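Proliferating cell nuclear antigen (PDB 3P91) probably acts as a ring-shaped sliding clamp that encircles DNA and raises the processivity of DNA polymerase delta during replication. Local coordinates at residues 19-24 with 78-83; 41-46 with 52-57. All blocks are in the same frame, centred on the assembly; numbering follows the deposited sequence.

Contact 1 (19-24 with 78-83)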
ATOM      1  N   ARG A  19      -1.202 -13.880 -15.924  1.00 22.75           N
ATOM      2  CA  ARG A  19      -2.562 -13.364 -15.845  1.00 22.41           C
ATOM      3  C   ARG A  19      -3.597 -14.481 -15.790  1.00 22.79           C
ATOM      4  O   ARG A  19      -4.575 -14.402 -15.055  1.00 23.90           O
ATOM      5  CB  ARG A  19      -2.830 -12.455 -17.033  1.00 22.17           C
ATOM      6  CG  ARG A  19      -1.987 -11.229 -16.984  1.00 21.03           C
ATOM      7  CD  ARG A  19      -2.035 -10.453 -18.270  1.00 24.27           C
ATOM      8  NE  ARG A  19      -1.343  -9.182 -18.088  1.00 30.61           N
ATOM      9  CZ  ARG A  19      -1.020  -8.351 -19.070  1.00 33.37           C
ATOM     10  NH1 ARG A  19      -1.323  -8.660 -20.326  1.00 32.19           N
ATOM     11  NH2 ARG A  19      -0.386  -7.214 -18.793  1.00 29.98           N
ATOM     12  N   VAL A  20      -3.371 -15.524 -16.578  1.00 24.71           N
ATOM     13  CA  VAL A  20      -4.224 -16.699 -16.546  1.00 22.39           C
ATOM     14  C   VAL A  20      -4.300 -17.258 -15.130  1.00 22.63           C
ATOM     15  O   VAL A  20      -5.387 -17.453 -14.585  1.00 22.45           O
ATOM     16  CB  VAL A  20      -3.689 -17.770 -17.505  1.00 20.81           C
ATOM     17  CG1 VAL A  20      -4.232 -19.148 -17.153  1.00 20.52           C
ATOM     18  CG2 VAL A  20      -4.010 -17.395 -18.929  1.00 19.16           C
ATOM     19  N   VAL A  21      -3.136 -17.493 -14.536  1.00 21.91           N
ATOM     20  CA  VAL A  21      -3.046 -18.093 -13.208  1.00 23.29           C
ATOM     21  C   VAL A  21      -3.647 -17.246 -12.066  1.00 24.79           C
ATOM     22  O   VAL A  21      -4.220 -17.792 -11.123  1.00 27.69           O
ATOM     23  CB  VAL A  21      -1.598 -18.511 -12.900  1.00 22.74           C
ATOM     24  CG1 VAL A  21      -1.454 -18.959 -11.462  1.00 23.10           C
ATOM     25  CG2 VAL A  21      -1.188 -19.612 -13.842  1.00 22.44           C
ATOM     26  N   GLU A  22      -3.521 -15.926 -12.143  1.00 23.42           N
ATOM     27  CA  GLU A  22      -4.201 -15.053 -11.187  1.00 24.05           C
ATOM     28  C   GLU A  22      -5.711 -15.174 -11.304  1.00 25.50           C
ATOM     29  O   GLU A  22      -6.409 -15.454 -10.332  1.00 27.71           O
ATOM     30  CB  GLU A  22      -3.803 -13.599 -11.413  1.00 25.31           C
ATOM     31  CG  GLU A  22      -2.423 -13.294 -10.912  1.00 26.79           C
ATOM     32  CD  GLU A  22      -2.167 -13.967  -9.586  1.00 31.19           C
ATOM     33  OE1 GLU A  22      -1.263 -14.828  -9.525  1.00 32.48           O
ATOM     34  OE2 GLU A  22      -2.882 -13.647  -8.610  1.00 32.13           O
ATOM     35  N   SER A  23      -6.209 -14.947 -12.511  1.00 22.74           N
ATOM     36  CA  SER A  23      -7.625 -15.040 -12.786  1.00 23.73           C
ATOM     37  C   SER A  23      -8.159 -16.373 -12.302  1.00 24.98           C
ATOM     38  O   SER A  23      -9.199 -16.443 -11.660  1.00 28.30           O
ATOM     39  CB  SER A  23      -7.856 -14.893 -14.282  1.00 24.50           C
ATOM     40  OG  SER A  23      -7.206 -13.728 -14.761  1.00 25.30           O
ATOM     41  N   LEU A  24      -7.429 -17.432 -12.610  1.00 24.73           N
ATOM     42  CA  LEU A  24      -7.847 -18.773 -12.258  1.00 23.02           C
ATOM     43  C   LEU A  24      -7.944 -18.961 -10.772  1.00 24.45           C
ATOM     44  O   LEU A  24      -8.887 -19.562 -10.276  1.00 27.82           O
ATOM     45  CB  LEU A  24      -6.840 -19.782 -12.783  1.00 22.70           C
ATOM     46  CG  LEU A  24      -7.061 -20.366 -14.173  1.00 25.07           C
ATOM     47  CD1 LEU A  24      -5.989 -21.404 -14.452  1.00 25.57           C
ATOM     48  CD2 LEU A  24      -8.438 -20.985 -14.285  1.00 24.49           C
ATOM     49  N   THR A  78      -2.034 -21.743  -5.954  1.00 31.30           N
ATOM     50  CA  THR A  78      -1.376 -20.908  -4.962  1.00 30.56           C
ATOM     51  C   THR A  78       0.139 -21.024  -5.129  1.00 30.86           C
ATOM     52  O   THR A  78       0.862 -20.026  -5.069  1.00 31.99           O
ATOM     53  CB  THR A  78      -1.803 -21.277  -3.524  1.00 30.11           C
ATOM     54  OG1 THR A  78      -3.150 -20.846  -3.306  1.00 30.66           O
ATOM     55  CG2 THR A  78      -0.912 -20.600  -2.512  1.00 30.06           C
ATOM     56  N   HIS A  79       0.618 -22.239  -5.368  1.00 27.91           N
ATOM     57  CA  HIS A  79       2.049 -22.455  -5.520  1.00 28.99           C
ATOM     58  C   HIS A  79       2.593 -21.932  -6.840  1.00 29.06           C
ATOM     59  O   HIS A  79       3.723 -21.447  -6.900  1.00 28.88           O
ATOM     60  CB  HIS A  79       2.391 -23.925  -5.333  1.00 27.53           C
ATOM     61  CG  HIS A  79       2.050 -24.433  -3.974  1.00 29.29           C
ATOM     62  ND1 HIS A  79       2.103 -25.767  -3.637  1.00 28.79           N
ATOM     63  CD2 HIS A  79       1.636 -23.777  -2.863  1.00 27.85           C
ATOM     64  CE1 HIS A  79       1.743 -25.911  -2.374  1.00 31.56           C
ATOM     65  NE2 HIS A  79       1.454 -24.718  -1.882  1.00 28.48           N
ATOM     66  N   LEU A  80       1.786 -22.021  -7.890  1.00 26.25           N
ATOM     67  CA  LEU A  80       2.204 -21.549  -9.202  1.00 25.87           C
ATOM     68  C   LEU A  80       2.263 -20.026  -9.279  1.00 26.14           C
ATOM     69  O   LEU A  80       3.151 -19.467  -9.916  1.00 26.83           O
ATOM     70  CB  LEU A  80       1.290 -22.110 -10.295  1.00 25.85           C
ATOM     71  CG  LEU A  80       1.564 -21.666 -11.734  1.00 24.25           C
ATOM     72  CD1 LEU A  80       2.988 -21.970 -12.131  1.00 24.56           C
ATOM     73  CD2 LEU A  80       0.598 -22.349 -12.679  1.00 22.10           C
ATOM     74  N   SER A  81       1.324 -19.345  -8.635  1.00 27.73           N
ATOM     75  CA  SER A  81       1.314 -17.888  -8.694  1.00 28.54           C
ATOM     76  C   SER A  81       2.513 -17.321  -7.938  1.00 27.71           C
ATOM     77  O   SER A  81       3.167 -16.389  -8.406  1.00 27.01           O
ATOM     78  CB  SER A  81      -0.002 -17.315  -8.162  1.00 31.19           C
ATOM     79  OG  SER A  81       0.060 -17.080  -6.768  1.00 35.86           O
ATOM     80  N   LYS A  82       2.809 -17.899  -6.779  1.00 27.72           N
ATOM     81  CA  LYS A  82       4.023 -17.540  -6.040  1.00 30.07           C
ATOM     82  C   LYS A  82       5.290 -17.640  -6.903  1.00 27.19           C
ATOM     83  O   LYS A  82       6.173 -16.791  -6.830  1.00 28.67           O
ATOM     84  CB  LYS A  82       4.162 -18.391  -4.772  1.00 32.18           C
ATOM     85  CG  LYS A  82       3.079 -18.113  -3.735  1.00 33.83           C
ATOM     86  CD  LYS A  82       3.320 -18.850  -2.430  1.00 36.04           C
ATOM     87  CE  LYS A  82       4.490 -18.266  -1.673  1.00 37.51           C
ATOM     88  NZ  LYS A  82       4.686 -18.932  -0.356  1.00 43.09           N
ATOM     89  N   ILE A  83       5.372 -18.672  -7.728  1.00 26.72           N
ATOM     90  CA  ILE A  83       6.484 -18.797  -8.659  1.00 27.11           C
ATOM     91  C   ILE A  83       6.428 -17.738  -9.759  1.00 27.78           C
ATOM     92  O   ILE A  83       7.434 -17.104 -10.074  1.00 28.27           O
ATOM     93  CB  ILE A  83       6.513 -20.186  -9.308  1.00 22.94           C
ATOM     94  CG1 ILE A  83       6.578 -21.269  -8.234  1.00 23.61           C
ATOM     95  CG2 ILE A  83       7.684 -20.297 -10.246  1.00 24.49           C
ATOM     96  CD1 ILE A  83       6.617 -22.679  -8.790  1.00 24.87           C
TER
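The carboxylate of Glu22 is the one flat side-chain group that touches across this contact. One of its oxygens meets Ser81 at the CB atom, with Glu22 OE1 to Ser81 CB at 3.1 Å. The bond from CA to CB of Glu22 does not point at helix 77-84. The chain bends beyond CB (chi2 -41°), and this bend helps to bring OE1 to the serine. The Ser81 hydroxyl lies farther off, with Ser81 OG to Glu22 OE1 at 3.8 Å, which leaves the methylene nearest to the acid. The second carboxylate oxygen, OE2, forms a salt bridge with Lys25, one turn further along helix 14-25, so the charge of Glu22 is probably balanced on its own side. Lys25 also touches Ser81, so it borders both partners.

Helix 14-25 and helix 77-84 both belong to the N-terminal domain of the clamp. In the PCNA family such helices line the inside of the ring, where DNA passes. The axes of segments 19-24 and 78-83 approach to 9.6 Å, with 142° between their N-to-C directions.

Val21 points at helix 77-84. Its CG2 presses on Leu80, with Val21 CG2 to Leu80 CD2 at 3.5 Å, and the two side chains cross at about a right angle. Leu80 CG lies opposite its backbone N (chi1 178°), which brings CG and, with the turn at chi2, CD2 to the valine. The other valine branch rests beside the serine, with Val21 CG1 to Ser81 CB at 4.0 Å. Leu77 and Leu84 also pack on Val21, and Phe17 packs on Leu80. On helix 77-84, His79 and Lys82 also pack on Met180 of a second subunit.

Contact 2 (41-46 with 52-57)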
ATOM      1  N   ALA A  41      -5.805 -26.678 -21.518  1.00 20.35           N
ATOM      2  CA  ALA A  41      -7.212 -26.534 -21.223  1.00 20.88           C
ATOM      3  C   ALA A  41      -7.480 -26.764 -19.751  1.00 21.61           C
ATOM      4  O   ALA A  41      -6.796 -27.548 -19.095  1.00 22.49           O
ATOM      5  CB  ALA A  41      -8.023 -27.509 -22.061  1.00 20.69           C
ATOM      6  N   VAL A  42      -8.490 -26.072 -19.242  1.00 20.77           N
ATOM      7  CA  VAL A  42      -8.976 -26.305 -17.894  1.00 22.02           C
ATOM      8  C   VAL A  42     -10.500 -26.200 -17.873  1.00 20.97           C
ATOM      9  O   VAL A  42     -11.066 -25.180 -18.233  1.00 22.31           O
ATOM     10  CB  VAL A  42      -8.358 -25.312 -16.892  1.00 23.22           C
ATOM     11  CG1 VAL A  42      -9.018 -25.448 -15.519  1.00 22.07           C
ATOM     12  CG2 VAL A  42      -6.859 -25.517 -16.805  1.00 21.63           C
ATOM     13  N   GLN A  43     -11.154 -27.281 -17.479  1.00 22.12           N
ATOM     14  CA  GLN A  43     -12.601 -27.305 -17.345  1.00 24.99           C
ATOM     15  C   GLN A  43     -12.938 -27.964 -16.032  1.00 26.33           C
ATOM     16  O   GLN A  43     -12.711 -29.164 -15.853  1.00 25.58           O
ATOM     17  CB  GLN A  43     -13.260 -28.083 -18.484  1.00 25.24           C
ATOM     18  CG  GLN A  43     -13.501 -27.257 -19.727  1.00 26.92           C
ATOM     19  CD  GLN A  43     -14.658 -27.774 -20.562  1.00 29.83           C
ATOM     20  OE1 GLN A  43     -15.253 -28.814 -20.259  1.00 31.89           O
ATOM     21  NE2 GLN A  43     -14.983 -27.046 -21.627  1.00 27.69           N
ATOM     22  N   CYS A  44     -13.475 -27.171 -15.114  1.00 23.78           N
ATOM     23  CA  CYS A  44     -13.770 -27.653 -13.779  1.00 24.32           C
ATOM     24  C   CYS A  44     -14.701 -26.678 -13.083  1.00 25.93           C
ATOM     25  O   CYS A  44     -14.894 -25.549 -13.545  1.00 25.29           O
ATOM     26  CB  CYS A  44     -12.481 -27.776 -12.980  1.00 21.58           C
ATOM     27  SG  CYS A  44     -11.718 -26.179 -12.675  1.00 24.86           S
ATOM     28  N   MET A  45     -15.271 -27.124 -11.968  1.00 28.14           N
ATOM     29  CA  MET A  45     -16.128 -26.287 -11.139  1.00 26.01           C
ATOM     30  C   MET A  45     -15.295 -25.392 -10.255  1.00 26.60           C
ATOM     31  O   MET A  45     -14.159 -25.723  -9.923  1.00 29.11           O
ATOM     32  CB  MET A  45     -17.026 -27.148 -10.260  1.00 27.29           C
ATOM     33  CG  MET A  45     -17.976 -28.020 -11.049  1.00 27.35           C
ATOM     34  SD  MET A  45     -19.178 -28.824  -9.992  1.00 32.85           S
ATOM     35  CE  MET A  45     -18.108 -29.728  -8.890  1.00 34.33           C
ATOM     36  N   ASP A  46     -15.864 -24.258  -9.871  1.00 26.49           N
ATOM     37  CA  ASP A  46     -15.206 -23.364  -8.930  1.00 26.28           C
ATOM     38  C   ASP A  46     -15.069 -24.056  -7.584  1.00 24.99           C
ATOM     39  O   ASP A  46     -15.606 -25.138  -7.376  1.00 27.44           O
ATOM     40  CB  ASP A  46     -16.027 -22.090  -8.759  1.00 26.63           C
ATOM     41  CG  ASP A  46     -17.216 -22.287  -7.848  1.00 25.15           C
ATOM     42  OD1 ASP A  46     -17.414 -21.449  -6.955  1.00 27.57           O
ATOM     43  OD2 ASP A  46     -17.949 -23.281  -8.012  1.00 27.43           O
ATOM     44  N   LEU A  52     -18.751 -22.946 -13.224  1.00 22.59           N
ATOM     45  CA  LEU A  52     -17.883 -23.689 -14.110  1.00 21.52           C
ATOM     46  C   LEU A  52     -16.836 -22.737 -14.638  1.00 21.82           C
ATOM     47  O   LEU A  52     -17.147 -21.597 -14.981  1.00 21.18           O
ATOM     48  CB  LEU A  52     -18.707 -24.241 -15.273  1.00 22.48           C
ATOM     49  CG  LEU A  52     -18.503 -25.653 -15.817  1.00 26.03           C
ATOM     50  CD1 LEU A  52     -17.393 -25.714 -16.868  1.00 26.25           C
ATOM     51  CD2 LEU A  52     -18.252 -26.630 -14.680  1.00 28.38           C
ATOM     52  N   VAL A  53     -15.594 -23.206 -14.682  1.00 22.29           N
ATOM     53  CA  VAL A  53     -14.512 -22.471 -15.317  1.00 21.52           C
ATOM     54  C   VAL A  53     -14.083 -23.217 -16.571  1.00 20.59           C
ATOM     55  O   VAL A  53     -13.995 -24.439 -16.567  1.00 20.85           O
ATOM     56  CB  VAL A  53     -13.287 -22.340 -14.388  1.00 23.03           C
ATOM     57  CG1 VAL A  53     -12.287 -21.374 -14.981  1.00 18.81           C
ATOM     58  CG2 VAL A  53     -13.710 -21.898 -12.995  1.00 24.86           C
ATOM     59  N   SER A  54     -13.812 -22.471 -17.638  1.00 21.14           N
ATOM     60  CA  SER A  54     -13.383 -23.048 -18.905  1.00 19.43           C
ATOM     61  C   SER A  54     -12.245 -22.252 -19.527  1.00 20.31           C
ATOM     62  O   SER A  54     -12.466 -21.167 -20.052  1.00 21.90           O
ATOM     63  CB  SER A  54     -14.548 -23.076 -19.884  1.00 21.93           C
ATOM     64  OG  SER A  54     -14.110 -23.444 -21.177  1.00 26.51           O
ATOM     65  N   LEU A  55     -11.032 -22.794 -19.483  1.00 19.62           N
ATOM     66  CA  LEU A  55      -9.886 -22.126 -20.090  1.00 20.37           C
ATOM     67  C   LEU A  55      -9.348 -22.870 -21.293  1.00 21.91           C
ATOM     68  O   LEU A  55      -9.244 -24.095 -21.297  1.00 21.42           O
ATOM     69  CB  LEU A  55      -8.748 -21.945 -19.083  1.00 22.87           C
ATOM     70  CG  LEU A  55      -7.366 -21.593 -19.660  1.00 21.71           C
ATOM     71  CD1 LEU A  55      -7.266 -20.123 -20.069  1.00 19.75           C
ATOM     72  CD2 LEU A  55      -6.262 -21.946 -18.672  1.00 18.56           C
ATOM     73  N   LEU A  56      -8.985 -22.108 -22.312  1.00 21.58           N
ATOM     74  CA  LEU A  56      -8.271 -22.664 -23.436  1.00 20.85           C
ATOM     75  C   LEU A  56      -7.145 -21.739 -23.858  1.00 22.14           C
ATOM     76  O   LEU A  56      -7.388 -20.654 -24.370  1.00 24.29           O
ATOM     77  CB  LEU A  56      -9.209 -22.871 -24.608  1.00 20.75           C
ATOM     78  CG  LEU A  56      -8.465 -23.346 -25.845  1.00 23.45           C
ATOM     79  CD1 LEU A  56      -7.771 -24.668 -25.545  1.00 22.37           C
ATOM     80  CD2 LEU A  56      -9.418 -23.473 -27.022  1.00 24.35           C
ATOM     81  N   ILE A  57      -5.909 -22.159 -23.629  1.00 20.95           N
ATOM     82  CA  ILE A  57      -4.796 -21.484 -24.261  1.00 21.58           C
ATOM     83  C   ILE A  57      -4.453 -22.249 -25.528  1.00 22.49           C
ATOM     84  O   ILE A  57      -4.232 -23.452 -25.493  1.00 23.70           O
ATOM     85  CB  ILE A  57      -3.568 -21.409 -23.354  1.00 20.82           C
ATOM     86  CG1 ILE A  57      -3.971 -20.948 -21.959  1.00 20.68           C
ATOM     87  CG2 ILE A  57      -2.548 -20.460 -23.950  1.00 19.68           C
ATOM     88  CD1 ILE A  57      -2.850 -20.946 -20.978  1.00 18.86           C
TER
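Val42 and Leu55 face each other as a hydrogen-bonded antiparallel pair, and their side chains slant across one another. Val42 CB and Leu55 CB are 4.0 Å apart. Leu55 CG is swung opposite its backbone N (chi1 165°), and from there CD2 leans on Val42 CG2. Cys44 and Val53 make the next pair on the same face, more loosely, with Cys44 SG to Val53 CB at 4.5 Å. Helix 14-25 packs on this face through Leu24 and Val20.

Gln43, Ser54, Met45 and Leu52 point to the other face. There Met45 CG meets Leu52 CD2 at 3.9 Å. Ile132 and Val130 touch Gln43 and Leu52 from this side.

The strands form a beta hairpin. Asp46 steadies its turn, since OD2 accepts from both Val50 N and Ser51 N. Leu55 N donates to Val42 O at 2.7 Å, in the carbonyl plane. Val53 N reaches Cys44 O at 2.7 Å, almost straight on (N-H...O angle 174°). With the two return bonds, the N and O of Val42, Cys44, Val53 and Leu55 are all satisfied between the strands. Their side chains form a face of apolar and thiol groups, from which Val53 and Leu55 meet helix 14-25.

Overall arrangement
Both contacts lie in the N-terminal domain, with centres about 14 Å apart. Along the chain the order is 19-24, 41-46, 52-57, 78-83, so the hairpin of contact 2 falls between the two helical segments of contact 1. The two contacts touch. Val20 CG1 packs on Leu55 CD2 at 3.8 Å, and Leu24 CD2 packs on Val53 CG1 at 3.9 Å. Helix 14-25 therefore meets helix 77-84 on one side and the hairpin on another. The hairpin strands belong to the large antiparallel sheet that continues through strand 247-253 into the C-terminal domain. The helix layer is thus tied to the sheet that joins the clamp's two domains.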